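Local coordinates for protein FACT-Spt16 (Cicer arietinum, PDB 5CE6) that probably binds histones H3-H4 as the peptidase-like N-terminal domain of Spt16, a subunit of the FACT histone chaperone that acts in transcription, at residues E288-Y291 against V297-C300; S238-E243 against P269-G274; Y37-D42 against D46-S51. All coordinates share one frame; numbering follows the deposited sequence. Where two conformers were deposited one is given.

Interaction 1: residues E288-Y291 against V297-C300. With NA (sodium ion), chain E.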
# COMPACT_ATOMS: atom_id res chain seq x y z
N GLU A 288 -16.75 -9.85 -17.89
CA GLU A 288 -18.00 -10.58 -17.71
C GLU A 288 -19.06 -9.67 -17.10
O GLU A 288 -18.73 -8.69 -16.43
CB GLU A 288 -17.78 -11.81 -16.82
CG GLU A 288 -16.89 -12.85 -17.46
CD GLU A 288 -17.51 -13.44 -18.71
OE1 GLU A 288 -18.71 -13.79 -18.67
OE2 GLU A 288 -16.80 -13.53 -19.73
N ALA A 289 -20.32 -10.00 -17.33
CA ALA A 289 -21.43 -9.22 -16.80
C ALA A 289 -21.58 -9.45 -15.31
O ALA A 289 -21.34 -10.56 -14.82
CB ALA A 289 -22.71 -9.58 -17.52
N LEU A 290 -21.96 -8.41 -14.58
CA LEU A 290 -22.28 -8.53 -13.16
C LEU A 290 -23.40 -9.56 -13.00
O LEU A 290 -24.37 -9.55 -13.76
CB LEU A 290 -22.74 -7.19 -12.60
CG LEU A 290 -23.02 -7.13 -11.11
CD1 LEU A 290 -21.70 -7.12 -10.35
CD2 LEU A 290 -23.87 -5.93 -10.74
N TYR A 291 -23.24 -10.46 -12.04
CA TYR A 291 -24.21 -11.54 -11.85
C TYR A 291 -24.92 -11.35 -10.53
O TYR A 291 -24.28 -11.18 -9.49
CB TYR A 291 -23.52 -12.91 -11.87
CG TYR A 291 -24.49 -14.07 -11.88
CD1 TYR A 291 -25.02 -14.55 -13.07
CD2 TYR A 291 -24.87 -14.69 -10.70
CE1 TYR A 291 -25.90 -15.60 -13.09
CE2 TYR A 291 -25.76 -15.75 -10.70
CZ TYR A 291 -26.26 -16.20 -11.91
OH TYR A 291 -27.15 -17.26 -11.92
N VAL A 297 -23.12 -13.46 -4.77
CA VAL A 297 -22.35 -12.48 -4.02
C VAL A 297 -21.57 -11.61 -4.99
O VAL A 297 -21.23 -12.05 -6.09
CB VAL A 297 -21.41 -13.11 -2.96
CG1 VAL A 297 -22.18 -13.99 -1.98
CG2 VAL A 297 -20.33 -13.91 -3.62
N ILE A 298 -21.31 -10.38 -4.57
CA ILE A 298 -20.58 -9.41 -5.38
C ILE A 298 -19.50 -8.81 -4.51
O ILE A 298 -19.79 -8.32 -3.41
CB ILE A 298 -21.53 -8.29 -5.88
CG1 ILE A 298 -22.61 -8.87 -6.79
CG2 ILE A 298 -20.75 -7.18 -6.62
CD1 ILE A 298 -23.78 -7.92 -7.08
N ILE A 299 -18.26 -8.83 -4.98
CA ILE A 299 -17.16 -8.23 -4.22
C ILE A 299 -16.70 -6.95 -4.90
O ILE A 299 -16.52 -6.92 -6.12
CB ILE A 299 -15.96 -9.19 -4.08
CG1 ILE A 299 -16.36 -10.44 -3.27
CG2 ILE A 299 -14.77 -8.50 -3.40
CD1 ILE A 299 -15.21 -11.42 -3.10
N CYS A 300 -16.56 -5.88 -4.12
CA CYS A 300 -16.00 -4.63 -4.62
C CYS A 300 -14.90 -4.13 -3.70
O CYS A 300 -15.10 -3.97 -2.50
CB CYS A 300 -17.05 -3.52 -4.76
SG CYS A 300 -16.31 -1.90 -5.22
NA NA E . -20.38 -12.62 -13.34
O HOH W 1 -22.69 -13.04 -8.24
O HOH W 2 -18.98 -14.85 -14.13
O HOH W 3 -21.91 -13.28 -15.61

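Interaction 2: residues S238-E243 against P269-G274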
# COMPACT_ATOMS: atom_id res chain seq x y z
N SER A 238 -15.64 -4.62 -15.81
CA SER A 238 -14.68 -3.60 -16.23
C SER A 238 -15.31 -2.21 -16.45
O SER A 238 -14.61 -1.19 -16.40
CB SER A 238 -13.97 -4.04 -17.51
OG SER A 238 -14.90 -4.47 -18.48
N THR A 239 -16.61 -2.17 -16.71
CA THR A 239 -17.32 -0.90 -16.84
C THR A 239 -17.54 -0.31 -15.46
O THR A 239 -17.33 0.89 -15.24
CB THR A 239 -18.66 -1.08 -17.54
OG1 THR A 239 -18.44 -1.48 -18.91
CG2 THR A 239 -19.45 0.22 -17.53
N LEU A 240 -17.96 -1.15 -14.52
CA LEU A 240 -18.03 -0.71 -13.12
C LEU A 240 -16.69 -0.17 -12.67
O LEU A 240 -16.61 0.84 -11.96
CB LEU A 240 -18.49 -1.85 -12.20
CG LEU A 240 -19.97 -2.19 -12.39
CD1 LEU A 240 -20.31 -3.54 -11.79
CD2 LEU A 240 -20.83 -1.10 -11.76
N MET A 241 -15.61 -0.84 -13.08
CA MET A 241 -14.27 -0.41 -12.72
C MET A 241 -13.97 0.97 -13.28
O MET A 241 -13.50 1.87 -12.56
CB MET A 241 -13.25 -1.44 -13.23
CG MET A 241 -11.80 -1.08 -12.99
SD MET A 241 -10.71 -2.15 -13.95
CE MET A 241 -10.87 -1.40 -15.56
N GLU A 242 -14.25 1.16 -14.57
CA GLU A 242 -13.94 2.44 -15.21
C GLU A 242 -14.78 3.58 -14.62
O GLU A 242 -14.27 4.67 -14.37
CB GLU A 242 -14.13 2.34 -16.73
N GLU A 243 -16.06 3.30 -14.38
CA GLU A 243 -16.97 4.32 -13.86
C GLU A 243 -16.58 4.73 -12.44
O GLU A 243 -16.72 5.90 -12.07
CB GLU A 243 -18.41 3.80 -13.87
CG GLU A 243 -18.98 3.57 -15.25
CD GLU A 243 -19.14 4.86 -16.03
OE1 GLU A 243 -19.77 5.80 -15.48
OE2 GLU A 243 -18.64 4.93 -17.17
N PRO A 269 -10.14 -0.32 -9.67
CA PRO A 269 -11.17 -0.88 -8.79
C PRO A 269 -11.51 -2.32 -9.15
O PRO A 269 -11.51 -2.67 -10.33
CB PRO A 269 -12.36 0.03 -9.04
CG PRO A 269 -11.69 1.39 -9.25
CD PRO A 269 -10.49 1.05 -10.10
N ILE A 270 -11.78 -3.13 -8.14
CA ILE A 270 -12.01 -4.55 -8.35
C ILE A 270 -13.48 -4.84 -8.17
O ILE A 270 -14.05 -4.53 -7.14
CB ILE A 270 -11.20 -5.38 -7.33
CG1 ILE A 270 -9.70 -5.25 -7.64
CG2 ILE A 270 -11.65 -6.86 -7.34
CD1 ILE A 270 -8.80 -5.68 -6.47
N PHE A 271 -14.10 -5.39 -9.21
CA PHE A 271 -15.47 -5.87 -9.12
C PHE A 271 -15.50 -7.31 -9.54
O PHE A 271 -14.98 -7.66 -10.60
CB PHE A 271 -16.38 -5.05 -10.03
CG PHE A 271 -16.67 -3.68 -9.52
CD1 PHE A 271 -15.80 -2.63 -9.81
CD2 PHE A 271 -17.79 -3.44 -8.74
CE1 PHE A 271 -16.05 -1.36 -9.32
CE2 PHE A 271 -18.05 -2.16 -8.25
CZ PHE A 271 -17.18 -1.12 -8.55
N GLN A 272 -16.10 -8.17 -8.71
CA GLN A 272 -16.15 -9.60 -9.00
C GLN A 272 -17.52 -10.16 -8.65
O GLN A 272 -18.12 -9.75 -7.65
CB GLN A 272 -15.09 -10.35 -8.18
CG GLN A 272 -13.67 -9.92 -8.49
CD GLN A 272 -12.63 -10.58 -7.60
OE1 GLN A 272 -12.96 -11.28 -6.65
NE2 GLN A 272 -11.36 -10.31 -7.89
N SER A 273 -17.99 -11.11 -9.45
CA SER A 273 -19.25 -11.78 -9.14
C SER A 273 -19.31 -13.06 -9.96
O SER A 273 -18.36 -13.38 -10.67
CB SER A 273 -20.44 -10.88 -9.49
OG SER A 273 -20.56 -10.74 -10.90
N GLY A 274 -20.41 -13.79 -9.85
CA GLY A 274 -20.67 -14.88 -10.77
C GLY A 274 -19.68 -16.03 -10.70
O GLY A 274 -19.35 -16.64 -11.73

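Interaction 3: residues Y37-D42 against D46-S51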
# COMPACT_ATOMS: atom_id res chain seq x y z
N TYR A 37 18.58 9.30 8.95
CA TYR A 37 19.95 9.10 9.42
C TYR A 37 20.02 8.60 10.87
O TYR A 37 20.88 7.78 11.21
CB TYR A 37 20.80 10.37 9.24
CG TYR A 37 21.49 10.43 7.90
CD1 TYR A 37 20.75 10.56 6.73
CD2 TYR A 37 22.86 10.32 7.81
CE1 TYR A 37 21.38 10.60 5.49
CE2 TYR A 37 23.50 10.36 6.58
CZ TYR A 37 22.75 10.49 5.43
OH TYR A 37 23.37 10.53 4.20
N SER A 38 19.11 9.08 11.71
CA SER A 38 19.03 8.62 13.09
C SER A 38 18.69 7.14 13.18
O SER A 38 19.35 6.38 13.89
CB SER A 38 18.00 9.44 13.87
OG SER A 38 18.49 10.74 14.13
N HIS A 39 17.65 6.75 12.45
CA HIS A 39 17.14 5.38 12.47
C HIS A 39 18.20 4.45 11.91
O HIS A 39 18.47 3.37 12.46
CB HIS A 39 15.85 5.29 11.66
CG HIS A 39 15.07 4.03 11.89
ND1 HIS A 39 15.40 2.83 11.30
CD2 HIS A 39 13.96 3.79 12.62
CE1 HIS A 39 14.54 1.90 11.67
NE2 HIS A 39 13.65 2.46 12.48
N TRP A 40 18.81 4.89 10.81
CA TRP A 40 19.88 4.16 10.15
C TRP A 40 21.00 3.89 11.16
O TRP A 40 21.48 2.77 11.28
CB TRP A 40 20.40 4.98 8.97
CG TRP A 40 21.48 4.35 8.16
CD1 TRP A 40 21.94 3.06 8.24
CD2 TRP A 40 22.25 4.98 7.13
NE1 TRP A 40 22.95 2.86 7.33
CE2 TRP A 40 23.16 4.03 6.64
CE3 TRP A 40 22.26 6.27 6.59
CZ2 TRP A 40 24.07 4.32 5.61
CZ3 TRP A 40 23.16 6.56 5.57
CH2 TRP A 40 24.05 5.59 5.10
N ASP A 41 21.37 4.92 11.91
CA ASP A 41 22.46 4.79 12.86
C ASP A 41 22.04 3.95 14.07
O ASP A 41 22.79 3.08 14.52
CB ASP A 41 22.93 6.16 13.33
CG ASP A 41 24.22 6.09 14.13
OD1 ASP A 41 25.16 5.39 13.69
OD2 ASP A 41 24.29 6.74 15.20
N ASP A 42 20.83 4.20 14.56
CA ASP A 42 20.31 3.50 15.74
C ASP A 42 20.22 2.00 15.51
O ASP A 42 20.53 1.20 16.40
CB ASP A 42 18.93 4.04 16.12
CG ASP A 42 18.98 5.45 16.68
OD1 ASP A 42 20.07 5.89 17.08
OD2 ASP A 42 17.91 6.11 16.72
N ASP A 46 20.78 -4.20 12.93
CA ASP A 46 19.54 -4.94 13.13
C ASP A 46 18.58 -4.84 11.96
O ASP A 46 17.93 -5.82 11.59
CB ASP A 46 18.86 -4.45 14.41
CG ASP A 46 18.02 -5.51 15.08
OD1 ASP A 46 18.17 -6.70 14.73
OD2 ASP A 46 17.20 -5.15 15.95
N LEU A 47 18.49 -3.65 11.37
CA LEU A 47 17.50 -3.39 10.32
C LEU A 47 18.14 -2.89 9.03
O LEU A 47 17.54 -2.99 7.96
CB LEU A 47 16.49 -2.35 10.81
CG LEU A 47 15.58 -2.80 11.95
CD1 LEU A 47 14.58 -1.72 12.26
CD2 LEU A 47 14.88 -4.09 11.58
N TRP A 48 19.34 -2.34 9.13
CA TRP A 48 19.97 -1.72 7.96
C TRP A 48 21.17 -2.50 7.43
O TRP A 48 22.04 -1.93 6.76
CB TRP A 48 20.35 -0.27 8.26
CG TRP A 48 19.16 0.59 8.54
CD1 TRP A 48 18.68 0.94 9.76
CD2 TRP A 48 18.28 1.19 7.57
NE1 TRP A 48 17.56 1.72 9.62
CE2 TRP A 48 17.30 1.90 8.29
CE3 TRP A 48 18.23 1.19 6.17
CZ2 TRP A 48 16.27 2.61 7.66
CZ3 TRP A 48 17.21 1.90 5.54
CH2 TRP A 48 16.25 2.60 6.28
N GLY A 49 21.21 -3.80 7.72
CA GLY A 49 22.22 -4.70 7.19
C GLY A 49 23.67 -4.26 7.35
O GLY A 49 24.50 -4.56 6.48
N SER A 50 23.97 -3.57 8.44
CA SER A 50 25.31 -3.06 8.73
C SER A 50 25.87 -2.15 7.63
O SER A 50 27.09 -2.08 7.43
CB SER A 50 26.29 -4.21 9.00
OG SER A 50 26.00 -4.85 10.23
N SER A 51 24.99 -1.45 6.93
CA SER A 51 25.40 -0.67 5.77
C SER A 51 26.09 0.65 6.11
O SER A 51 25.69 1.36 7.04
CB SER A 51 24.21 -0.41 4.84
OG SER A 51 23.12 0.16 5.55

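Interaction 1: residues E288-Y291 against V297-C300
Leu290 and Ile298 meet through their methyl groups, and one water joins the two backbones beside them. Ile298 makes the largest single share of the contact. Its CB points from the strand toward the loop. From there the chain forks. CG2 lies anti to the backbone N and comes to 3.8 Å from Leu290 CD1. CG1 takes the other branch, anti to the carbonyl carbon (chi1 -63°). It passes 3.9 Å from Tyr291 O and also borders Leu290 CD1. CD1, at the tip, extends the chain (chi2 167°) and reaches 4.0 Å from Leu290 CD1, with Tyr291 O also near. Both branches of the isoleucine therefore rest against the same leucine methyl. The two side chains cross at about a right angle, and their touch is purely van der Waals.

The polar link runs alongside. Water 1 donates to Tyr291 O at 2.7 Å and to Val297 O at 2.8 Å. The two carbonyls are thus bridged without direct backbone pairing. The same water lies in the plane of the Tyr291 ring, at its edge.

On the loop, Ala289 O binds the sodium ion at 2.7 Å. Waters 2 and 3 are further ligands, each at 2.8 Å. Tyr291 CB passes close to this ion. The Tyr291 side chain also lies about 4 Å from a potassium ion bound by Ala295, Ser420 and Asn422.

Residues 288-291 form an irregular stretch leading into strand 296-306 of the M24 metallopeptidase-like region. Leu290 is buried, packed also against Leu225 and Val228 of helix 200-230 and Leu240 of helix 237-249. Ile298 sits in a strand flanked by 270-273 and 309-319, and its side chain also touches Ser273 of the former.

Interaction 2: residues S238-E243 against P269-G274
The Phe271 ring has Leu240 CB over the centre of one face, where a CH-pi contact forms. CB stands 3.6 Å from the ring centroid, only 7° off the ring normal. Leu240 CD1 reaches farther, to 4.0 Å from Phe271 CD2. Leu240 O approaches Phe271 CE1 at 3.5 Å, while Met241 N comes obliquely to CD1. The phenylalanine therefore meets helix backbone as well as side chain. Its CB points toward the helix, and CG anti to the carbonyl carbon (chi1 -74°) lays the ring face against Leu240 CB.

Beside it, the puckered Pro269 ring meets Met241. In one of the two conformers of the methionine, CG lies 3.8 Å from Pro269 CD. The proline carbonyl oxygen accepts a hydrogen bond from Ser285 OG.

The helix thus packs on strand 270-273 of the M24 metallopeptidase-like region. Val221 of helix 200-230 and Cys300 of strand 296-306 also touch Phe271.

Across the two segments the joining forces are dispersion and the CH-pi contact. Polar groups find partners around them: Leu240 O bonds to Thr244 OG1, and Phe271 N to Ser285 OG. The fit therefore depends on shape and burial of apolar surface.

Interaction 3: residues Y37-D42 against D46-S51
Trp48 NE1 donates to His39 ND1 at 3.0 Å, with an N-H...N angle of 157°. Each partner lies in the other's ring plane, although the planes stand at 82°. With CG anti to the backbone N (chi1 -166°), the His39 ring reaches across to put ND1 before the Trp48 indole. Leu47 CD1 meets the histidine edge at CE1. Trp48 also has Trp40 CA over one face, 3.6 Å from the centroid of its five-membered ring.

A type I' turn, in which Ser51 N bonds to Trp48 O, brings Ser51 O to Trp40 NE1. That NE1 donates to Ser51 O at 3.1 Å, from above the carbonyl plane. In one of two conformers of the serine, OG donates to Trp48 O and takes a weak bond from Trp40 NE1.

A leucine in place of Trp48 would probably leave His39 ND1 without its donor and open a gap beside Trp40 CA.

The aromatic cluster joins the end of helix 26-42 to the loop before strand 53-58, in the N-terminal lobe. Ile54 of that strand touches both tryptophans. Phe191 meets Trp48 edge-to-face, and His39 and Leu47 pack on helix 188-196.

From the N terminus, interaction 3 comes first. It closes a three-residue link between the end of helix 26-42 and the loop before strand 53-58, in the N-terminal lobe. Interaction 2 follows in the M24 metallopeptidase-like region, where helix 237-249 meets strand 270-273. It closes a loop of 25 residues, 244-268, which takes in the rest of that helix and strand 263-265. Interaction 1 then closes a five-residue loop leading into strand 296-306. The three loops follow in series; none nests or crosses. Interactions 1 and 2 touch: strands 270-273 and 296-306 are sheet neighbours, and Tyr291 N probably bonds to Ser273 OG. Interaction 3 lies across the chain's centre, about 47 Å from interaction 1, centre to centre.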